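Local coordinates for protein lysyl oxidase (PDB 1W7C) that probably oxidises primary amines, lysyl side chains among them, to aldehydes, using copper and a topaquinone cofactor built from one of its own tyrosines, at residues V29-D34 against L105-E110; Q352-S357 against Y461-Y466; V517-P520 against V526-T529. One frame throughout, in Å; residues are numbered along the deposited sequence.

How the contacts relate
Contact 2 is the buried one, close to the active site; contacts 1 and 3 lie farther from the chain's centre and are only partly buried. Contact 1 ties a helix to a loop of the N2 domain by a carboxylate-to-backbone bond and a few methyl contacts. In contact 2 a single glutamine amide is shared between two hydroxyls, whereas contact 3 pairs backbones in a hairpin and adds an aromatic pair. Contacts 2 and 3 both belong to the enzyme domain, their centres about 55 Å apart within one chain, yet dimerisation brings their elements together: Y527 and T529 bond to H353 and Q352 of the second subunit.

Contact 1 of 3, residues V29-D34 against L105-E110; sequences VQEVLD and LPVSDE
E31, on one turn of the helix, stands opposite V107 of the loop with their CA atoms 6.6 Å apart, and between the loop's L105 and P106 the peptide bond is cis. The loop has no regular structure, and the helix meets it through side chains. E31 sets its CG anti to the carbonyl carbon (chi1 -79°) and runs extended beyond it, carrying the carboxylate over to the backbone just past the proline. There OE1 of E31 accepts the N-H of V107 at 3.0 Å in a nearly straight bond (168°), although the N-H arrives from above the carboxylate plane, 42° out of it. The same OE1 lies 3.4 Å from CA of P106. The side chains of E31 and V107 slide past each other in opposite directions, CG2 of V107 lying 3.7 Å from CB of E31. A water beside this pair donates to O of V107 at 2.7 Å; its link to OE2 of E31 is too short to be trusted. Deeper in, V32 and L105 cross at about a right angle, CG2 of V32 meeting CD2 of L105 at 4.0 Å, so the contact passes from a polar, partly exposed edge to a buried apolar end. Within the copper amine oxidase N2 domain, helix 26-39 packs on the sheet containing strands 53-61 and 82-89, V32 resting on I58, A83 and T85; the loop 105-110, which follows strand 96-103 of that sheet, closes against the helix flank. V29 and L33 turn to F387 of strand 380-388.

Contact 2 of 3, residues Q352-S357 against Y461-Y466; sequences QHTFYS and YIQAGY
Q463 pushes its amide between the hydroxyls of Y356 and T354 and bonds to both, although the two backbones stay well apart, with CA of T354 and CA of Q463 9.8 Å from each other. Its side chain does the bridging by being stretched: CG is anti to the backbone N (chi1 -179°) and the chain continues extended. OE1 of Q463 accepts from OH of Y356 at 2.7 Å, sitting at the edge of the phenol ring and near its plane; the donor is tilted 19° from the carbonyl plane. On the amide's other branch, NE2 of Q463 donates to OG1 of T354 at 3.3 Å, a longer bond with the acceptor lying in the amide plane. NE2 also bonds to OD1 of N351, so both branches of the amide are engaged and its rotation is well defined, and N351 links the two segments again, its ND2 bonding to O of A464. OG1 of T354 has a stronger partner in O of F350, to which it donates while taking the amide N-H. This lies beside the active site of the copper amine oxidase domain and probably forms part of its wall: Y356 comes two residues before D358, the predicted proton acceptor, at the position of the gate residue as in relatives, with a bound imidazole, probably from the crystallisation liquor, about 4 Å from its side chain, while the Q463 side chain is about 6 Å from that of the copper ligand H488 and about 8 Å from the copper. CG2 of T354 lies over the rim of one face of the Y356 ring, 3.2 Å above its plane.

Contact 3 of 3, residues V517-P520 against V526-T529; sequences VEYP and VYNT
Y519 points the edge of its ring at the face of Y527, a T-shaped pair with planes at 72° and centroids 5.3 Å apart. CE1 of Y519 makes the approach, 3.7 Å from CG of Y527. The ring of Y519 is also held on a face: CG2 of V517 lies 3.5 Å above its plane, toward the rim. With CG1 anti to the carbonyl carbon (chi1 -56°), CG2 of V517 falls in the crowded position between backbone N and carbonyl carbon, and from there also meets CG2 of T529 at 3.7 Å. OH of Y519 lies 3.5 Å from CG2 of T529. The backbones pair as the end of an antiparallel hairpin, strands 504-518 and 526-536, one of the long arms by which copper amine oxidase subunits embrace each other. V517 and Y527 form a hydrogen-bonded pair, N of Y527 to O of V517 at 2.8 Å (176°) and N of V517 to O of Y527 equally short. An alanine in place of Y519 would probably leave the Y527 face without its edge partner and the methyls of V517 and T529 less covered. W521 stacks on Y519, while OH of Y527 bonds to H353 and OG1 of T529 to Q352, both of the second subunit.

Contact 1 of 3, residues V29-D34 against L105-E110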
loop_
_atom_site.group_PDB
_atom_site.type_symbol
_atom_site.label_atom_id
_atom_site.label_comp_id
_atom_site.label_asym_id
_atom_site.label_seq_id
_atom_site.Cartn_x
_atom_site.Cartn_y
_atom_site.Cartn_z
ATOM N N VAL A 29 -31.419 21.209 -17.509
ATOM C CA VAL A 29 -30.655 21.211 -18.744
ATOM C C VAL A 29 -31.551 21.699 -19.900
ATOM O O VAL A 29 -31.131 22.506 -20.720
ATOM C CB VAL A 29 -30.076 19.812 -19.050
ATOM C CG1 VAL A 29 -29.398 19.800 -20.418
ATOM C CG2 VAL A 29 -29.086 19.421 -17.967
ATOM N N GLN A 30 -32.778 21.198 -19.966
ATOM C CA GLN A 30 -33.682 21.568 -21.049
ATOM C C GLN A 30 -33.990 23.055 -21.054
ATOM O O GLN A 30 -33.953 23.690 -22.110
ATOM C CB GLN A 30 -34.986 20.793 -20.937
ATOM C CG GLN A 30 -35.899 20.960 -22.141
ATOM C CD GLN A 30 -35.332 20.362 -23.405
ATOM O OE1 GLN A 30 -35.221 19.154 -23.512
ATOM N NE2 GLN A 30 -34.998 21.214 -24.386
ATOM N N GLU A 31 -34.246 23.619 -19.882
ATOM C CA GLU A 31 -34.515 25.058 -19.749
ATOM C C GLU A 31 -33.322 25.884 -20.238
ATOM O O GLU A 31 -33.488 26.909 -20.926
ATOM C CB GLU A 31 -34.812 25.411 -18.285
ATOM C CG GLU A 31 -36.216 25.081 -17.839
ATOM C CD GLU A 31 -36.656 25.912 -16.647
ATOM O OE1 GLU A 31 -35.843 26.125 -15.726
ATOM O OE2 GLU A 31 -37.810 26.370 -16.646
ATOM N N VAL A 32 -32.118 25.453 -19.885
ATOM C CA VAL A 32 -30.929 26.187 -20.283
ATOM C C VAL A 32 -30.727 26.084 -21.800
ATOM O O VAL A 32 -30.441 27.077 -22.473
ATOM C CB VAL A 32 -29.678 25.701 -19.512
ATOM C CG1 VAL A 32 -28.418 26.324 -20.056
ATOM C CG2 VAL A 32 -29.819 26.002 -18.037
ATOM N N LEU A 33 -30.871 24.883 -22.343
ATOM C CA LEU A 33 -30.661 24.693 -23.778
ATOM C C LEU A 33 -31.684 25.519 -24.561
ATOM O O LEU A 33 -31.368 26.145 -25.573
ATOM C CB LEU A 33 -30.761 23.196 -24.116
ATOM C CG LEU A 33 -30.407 22.736 -25.526
ATOM C CD1 LEU A 33 -29.004 23.053 -25.891
ATOM C CD2 LEU A 33 -30.633 21.252 -25.632
ATOM N N ASP A 34 -32.916 25.539 -24.066
ATOM C CA ASP A 34 -33.998 26.303 -24.699
ATOM C C ASP A 34 -33.649 27.795 -24.710
ATOM O O ASP A 34 -33.861 28.493 -25.713
ATOM C CB ASP A 34 -35.336 26.082 -23.977
ATOM C CG ASP A 34 -35.957 24.708 -24.234
ATOM O OD1 ASP A 34 -35.519 23.932 -25.129
ATOM O OD2 ASP A 34 -36.937 24.325 -23.564
ATOM N N LEU A 105 -31.633 29.517 -11.777
ATOM C CA LEU A 105 -32.602 28.557 -12.248
ATOM C C LEU A 105 -33.567 28.247 -11.087
ATOM O O LEU A 105 -33.176 28.343 -9.913
ATOM C CB LEU A 105 -31.911 27.272 -12.687
ATOM C CG LEU A 105 -30.814 27.402 -13.741
ATOM C CD1 LEU A 105 -30.167 26.042 -14.046
ATOM C CD2 LEU A 105 -31.388 28.026 -15.008
ATOM N N PRO A 106 -34.812 27.871 -11.382
ATOM C CA PRO A 106 -35.351 27.728 -12.749
ATOM C C PRO A 106 -35.422 29.045 -13.507
ATOM O O PRO A 106 -35.371 30.112 -12.898
ATOM C CB PRO A 106 -36.773 27.172 -12.537
ATOM C CG PRO A 106 -37.083 27.333 -11.113
ATOM C CD PRO A 106 -35.800 27.548 -10.347
ATOM N N VAL A 107 -35.523 28.954 -14.829
ATOM C CA VAL A 107 -35.550 30.132 -15.682
ATOM C C VAL A 107 -36.724 31.027 -15.293
ATOM O O VAL A 107 -37.848 30.559 -15.122
ATOM C CB VAL A 107 -35.601 29.753 -17.174
ATOM C CG1 VAL A 107 -35.767 31.002 -18.054
ATOM C CG2 VAL A 107 -34.335 29.014 -17.557
ATOM N N SER A 108 -36.417 32.303 -15.093
ATOM C CA SER A 108 -37.412 33.325 -14.775
ATOM C C SER A 108 -36.968 34.661 -15.381
ATOM O O SER A 108 -35.966 34.707 -16.091
ATOM C CB SER A 108 -37.561 33.446 -13.261
ATOM O OG SER A 108 -36.426 34.054 -12.681
ATOM N N ASP A 109 -37.702 35.744 -15.114
ATOM C CA ASP A 109 -37.272 37.065 -15.592
ATOM C C ASP A 109 -35.966 37.563 -14.932
ATOM O O ASP A 109 -35.379 38.553 -15.373
ATOM C CB ASP A 109 -38.403 38.119 -15.467
ATOM C CG ASP A 109 -39.053 38.144 -14.092
ATOM O OD1 ASP A 109 -38.347 37.969 -13.076
ATOM O OD2 ASP A 109 -40.276 38.344 -13.936
ATOM N N GLU A 110 -35.523 36.875 -13.882
ATOM C CA GLU A 110 -34.265 37.181 -13.205
ATOM C C GLU A 110 -33.065 36.498 -13.874
ATOM O O GLU A 110 -31.925 36.876 -13.636
ATOM C CB GLU A 110 -34.329 36.739 -11.739
ATOM C CG GLU A 110 -35.388 37.446 -10.905
ATOM C CD GLU A 110 -35.107 37.351 -9.414
ATOM O OE1 GLU A 110 -34.321 36.463 -9.005
ATOM O OE2 GLU A 110 -35.668 38.165 -8.653
HETATM O O HOH W 1 -39.036 28.140 -15.526
#

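Contact 2 of 3, residues Q352-S357 against Y461-Y466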
loop_
_atom_site.group_PDB
_atom_site.type_symbol
_atom_site.label_atom_id
_atom_site.label_comp_id
_atom_site.label_asym_id
_atom_site.label_seq_id
_atom_site.Cartn_x
_atom_site.Cartn_y
_atom_site.Cartn_z
ATOM N N GLN A 352 6.154 10.430 -28.455
ATOM C CA GLN A 352 6.874 11.534 -27.820
ATOM C C GLN A 352 5.994 12.806 -27.722
ATOM O O GLN A 352 6.248 13.646 -26.871
ATOM C CB GLN A 352 8.213 11.802 -28.509
ATOM C CG GLN A 352 8.993 13.002 -27.983
ATOM C CD GLN A 352 9.263 12.964 -26.467
ATOM O OE1 GLN A 352 9.479 11.908 -25.870
ATOM N NE2 GLN A 352 9.241 14.140 -25.854
ATOM N N HIS A 353 4.958 12.908 -28.570
ATOM C CA HIS A 353 4.007 14.007 -28.568
ATOM C C HIS A 353 2.689 13.665 -27.883
ATOM O O HIS A 353 1.719 14.386 -28.033
ATOM C CB HIS A 353 3.773 14.493 -30.000
ATOM C CG HIS A 353 4.977 15.162 -30.594
ATOM N ND1 HIS A 353 5.666 14.644 -31.671
ATOM C CD2 HIS A 353 5.651 16.276 -30.209
ATOM C CE1 HIS A 353 6.694 15.434 -31.944
ATOM N NE2 HIS A 353 6.700 16.439 -31.082
ATOM N N THR A 354 2.668 12.593 -27.096
ATOM C CA THR A 354 1.463 12.230 -26.375
ATOM C C THR A 354 1.558 12.699 -24.936
ATOM O O THR A 354 2.416 12.240 -24.174
ATOM C CB THR A 354 1.282 10.702 -26.428
ATOM O OG1 THR A 354 1.063 10.280 -27.786
ATOM C CG2 THR A 354 0.036 10.291 -25.660
ATOM N N PHE A 355 0.645 13.595 -24.558
ATOM C CA PHE A 355 0.526 14.097 -23.187
ATOM C C PHE A 355 -0.952 14.314 -22.954
ATOM O O PHE A 355 -1.463 15.431 -23.038
ATOM C CB PHE A 355 1.323 15.408 -23.084
ATOM C CG PHE A 355 1.626 15.886 -21.666
ATOM C CD1 PHE A 355 2.729 16.702 -21.430
ATOM C CD2 PHE A 355 0.778 15.600 -20.595
ATOM C CE1 PHE A 355 3.018 17.189 -20.166
ATOM C CE2 PHE A 355 1.080 16.091 -19.334
ATOM C CZ PHE A 355 2.161 16.877 -19.127
ATOM N N TYR A 356 -1.661 13.219 -22.722
ATOM C CA TYR A 356 -3.104 13.278 -22.549
ATOM C C TYR A 356 -3.513 14.027 -21.293
ATOM O O TYR A 356 -2.928 13.820 -20.216
ATOM C CB TYR A 356 -3.752 11.874 -22.484
ATOM C CG TYR A 356 -3.593 11.041 -23.728
ATOM C CD1 TYR A 356 -3.005 9.785 -23.676
ATOM C CD2 TYR A 356 -3.990 11.526 -24.959
ATOM C CE1 TYR A 356 -2.814 9.035 -24.809
ATOM C CE2 TYR A 356 -3.840 10.761 -26.108
ATOM C CZ TYR A 356 -3.226 9.536 -26.039
ATOM O OH TYR A 356 -3.013 8.843 -27.214
ATOM N N SER A 357 -4.585 14.807 -21.440
ATOM C CA SER A 357 -5.417 15.278 -20.344
ATOM C C SER A 357 -6.708 14.494 -20.367
ATOM O O SER A 357 -7.545 14.668 -21.245
ATOM C CB SER A 357 -5.751 16.742 -20.563
ATOM O OG SER A 357 -6.888 17.143 -19.779
ATOM N N TYR A 461 -5.267 -1.783 -21.980
ATOM C CA TYR A 461 -4.205 -1.878 -22.980
ATOM C C TYR A 461 -3.277 -0.719 -22.855
ATOM O O TYR A 461 -3.688 0.431 -22.777
ATOM C CB TYR A 461 -4.809 -1.875 -24.372
ATOM C CG TYR A 461 -5.459 -3.170 -24.821
ATOM C CD1 TYR A 461 -6.830 -3.301 -24.905
ATOM C CD2 TYR A 461 -4.691 -4.264 -25.146
ATOM C CE1 TYR A 461 -7.415 -4.502 -25.304
ATOM C CE2 TYR A 461 -5.247 -5.457 -25.545
ATOM C CZ TYR A 461 -6.608 -5.564 -25.635
ATOM O OH TYR A 461 -7.182 -6.745 -26.047
ATOM N N ILE A 462 -2.009 -1.025 -22.932
ATOM C CA ILE A 462 -1.010 0.036 -22.997
ATOM C C ILE A 462 -0.976 0.720 -24.376
ATOM O O ILE A 462 -1.318 0.109 -25.366
ATOM C CB ILE A 462 0.413 -0.497 -22.669
ATOM C CG1 ILE A 462 0.872 -1.529 -23.702
ATOM C CG2 ILE A 462 0.466 -1.024 -21.284
ATOM C CD1 ILE A 462 2.325 -1.967 -23.571
ATOM N N GLN A 463 -0.516 1.968 -24.421
ATOM C CA GLN A 463 -0.158 2.608 -25.664
ATOM C C GLN A 463 1.301 2.282 -25.919
ATOM O O GLN A 463 2.192 2.949 -25.448
ATOM C CB GLN A 463 -0.430 4.100 -25.624
ATOM C CG GLN A 463 -0.090 4.784 -26.929
ATOM C CD GLN A 463 -0.454 6.248 -26.980
ATOM O OE1 GLN A 463 -1.525 6.624 -26.577
ATOM N NE2 GLN A 463 0.441 7.064 -27.498
ATOM N N ALA A 464 1.507 1.185 -26.619
ATOM C CA ALA A 464 2.830 0.747 -26.989
ATOM C C ALA A 464 3.330 1.548 -28.186
ATOM O O ALA A 464 2.667 2.490 -28.678
ATOM C CB ALA A 464 2.767 -0.699 -27.329
ATOM N N GLY A 465 4.567 1.279 -28.593
ATOM C CA GLY A 465 5.114 1.885 -29.778
ATOM C C GLY A 465 5.800 0.892 -30.681
ATOM O O GLY A 465 6.132 -0.205 -30.270
ATOM N N TYR A 466 6.052 1.281 -31.927
ATOM C CA TYR A 466 6.815 0.415 -32.818
ATOM C C TYR A 466 8.276 0.327 -32.312
ATOM O O TYR A 466 8.860 1.326 -31.910
ATOM C CB TYR A 466 6.735 0.918 -34.276
ATOM C CG TYR A 466 7.447 -0.020 -35.221
ATOM C CD1 TYR A 466 6.782 -1.056 -35.829
ATOM C CD2 TYR A 466 8.804 0.108 -35.451
ATOM C CE1 TYR A 466 7.456 -1.966 -36.644
ATOM C CE2 TYR A 466 9.488 -0.794 -36.254
ATOM C CZ TYR A 466 8.802 -1.831 -36.841
ATOM O OH TYR A 466 9.479 -2.736 -37.619
#

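Contact 3 of 3, residues V517-P520 against V526-T529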
loop_
_atom_site.group_PDB
_atom_site.type_symbol
_atom_site.label_atom_id
_atom_site.label_comp_id
_atom_site.label_asym_id
_atom_site.label_seq_id
_atom_site.Cartn_x
_atom_site.Cartn_y
_atom_site.Cartn_z
ATOM N N VAL A 517 23.506 14.147 21.155
ATOM C CA VAL A 517 23.093 14.830 22.377
ATOM C C VAL A 517 23.870 14.302 23.564
ATOM O O VAL A 517 24.472 13.238 23.517
ATOM C CB VAL A 517 21.586 14.665 22.686
ATOM C CG1 VAL A 517 20.709 15.121 21.528
ATOM C CG2 VAL A 517 21.242 13.251 23.076
ATOM N N GLU A 518 23.883 15.100 24.618
ATOM C CA GLU A 518 24.342 14.687 25.914
ATOM C C GLU A 518 23.153 14.862 26.831
ATOM O O GLU A 518 22.413 15.845 26.709
ATOM C CB GLU A 518 25.499 15.563 26.395
ATOM C CG GLU A 518 26.787 15.393 25.600
ATOM C CD GLU A 518 27.982 16.140 26.192
ATOM O OE1 GLU A 518 27.946 16.523 27.388
ATOM O OE2 GLU A 518 28.973 16.346 25.452
ATOM N N TYR A 519 22.951 13.909 27.738
ATOM C CA TYR A 519 21.853 13.952 28.691
ATOM C C TYR A 519 22.339 14.342 30.077
ATOM O O TYR A 519 23.481 14.023 30.448
ATOM C CB TYR A 519 21.208 12.579 28.811
ATOM C CG TYR A 519 20.567 12.077 27.531
ATOM C CD1 TYR A 519 21.181 11.081 26.756
ATOM C CD2 TYR A 519 19.339 12.558 27.115
ATOM C CE1 TYR A 519 20.624 10.646 25.604
ATOM C CE2 TYR A 519 18.758 12.126 25.937
ATOM C CZ TYR A 519 19.410 11.161 25.192
ATOM O OH TYR A 519 18.826 10.656 24.054
ATOM N N PRO A 520 21.485 15.013 30.855
ATOM C CA PRO A 520 21.870 15.426 32.213
ATOM C C PRO A 520 22.184 14.257 33.141
ATOM O O PRO A 520 22.974 14.423 34.084
ATOM C CB PRO A 520 20.643 16.211 32.703
ATOM C CG PRO A 520 19.517 15.785 31.834
ATOM C CD PRO A 520 20.122 15.467 30.506
ATOM N N VAL A 526 28.262 11.304 24.817
ATOM C CA VAL A 526 27.499 11.672 23.620
ATOM C C VAL A 526 26.742 10.465 23.103
ATOM O O VAL A 526 27.300 9.376 23.000
ATOM C CB VAL A 526 28.393 12.221 22.511
ATOM C CG1 VAL A 526 27.579 12.574 21.301
ATOM C CG2 VAL A 526 29.096 13.443 23.011
ATOM N N TYR A 527 25.459 10.667 22.837
ATOM C CA TYR A 527 24.578 9.657 22.250
ATOM C C TYR A 527 24.117 10.177 20.893
ATOM O O TYR A 527 23.733 11.337 20.759
ATOM C CB TYR A 527 23.316 9.461 23.101
ATOM C CG TYR A 527 23.473 8.599 24.348
ATOM C CD1 TYR A 527 24.132 9.077 25.468
ATOM C CD2 TYR A 527 22.943 7.323 24.411
ATOM C CE1 TYR A 527 24.247 8.283 26.619
ATOM C CE2 TYR A 527 23.058 6.526 25.558
ATOM C CZ TYR A 527 23.680 7.025 26.662
ATOM O OH TYR A 527 23.810 6.246 27.777
ATOM N N ASN A 528 24.101 9.298 19.908
ATOM C CA ASN A 528 23.409 9.544 18.660
ATOM C C ASN A 528 21.997 8.983 18.819
ATOM O O ASN A 528 21.823 7.780 18.984
ATOM C CB ASN A 528 24.133 8.859 17.509
ATOM C CG ASN A 528 23.494 9.126 16.161
ATOM O OD1 ASN A 528 23.246 8.195 15.435
ATOM N ND2 ASN A 528 23.359 10.406 15.770
ATOM N N THR A 529 21.029 9.873 18.844
ATOM C CA THR A 529 19.637 9.532 19.024
ATOM C C THR A 529 18.817 10.144 17.911
ATOM O O THR A 529 19.370 10.539 16.882
ATOM C CB THR A 529 19.178 9.892 20.444
ATOM O OG1 THR A 529 17.853 9.390 20.694
ATOM C CG2 THR A 529 19.195 11.409 20.678
#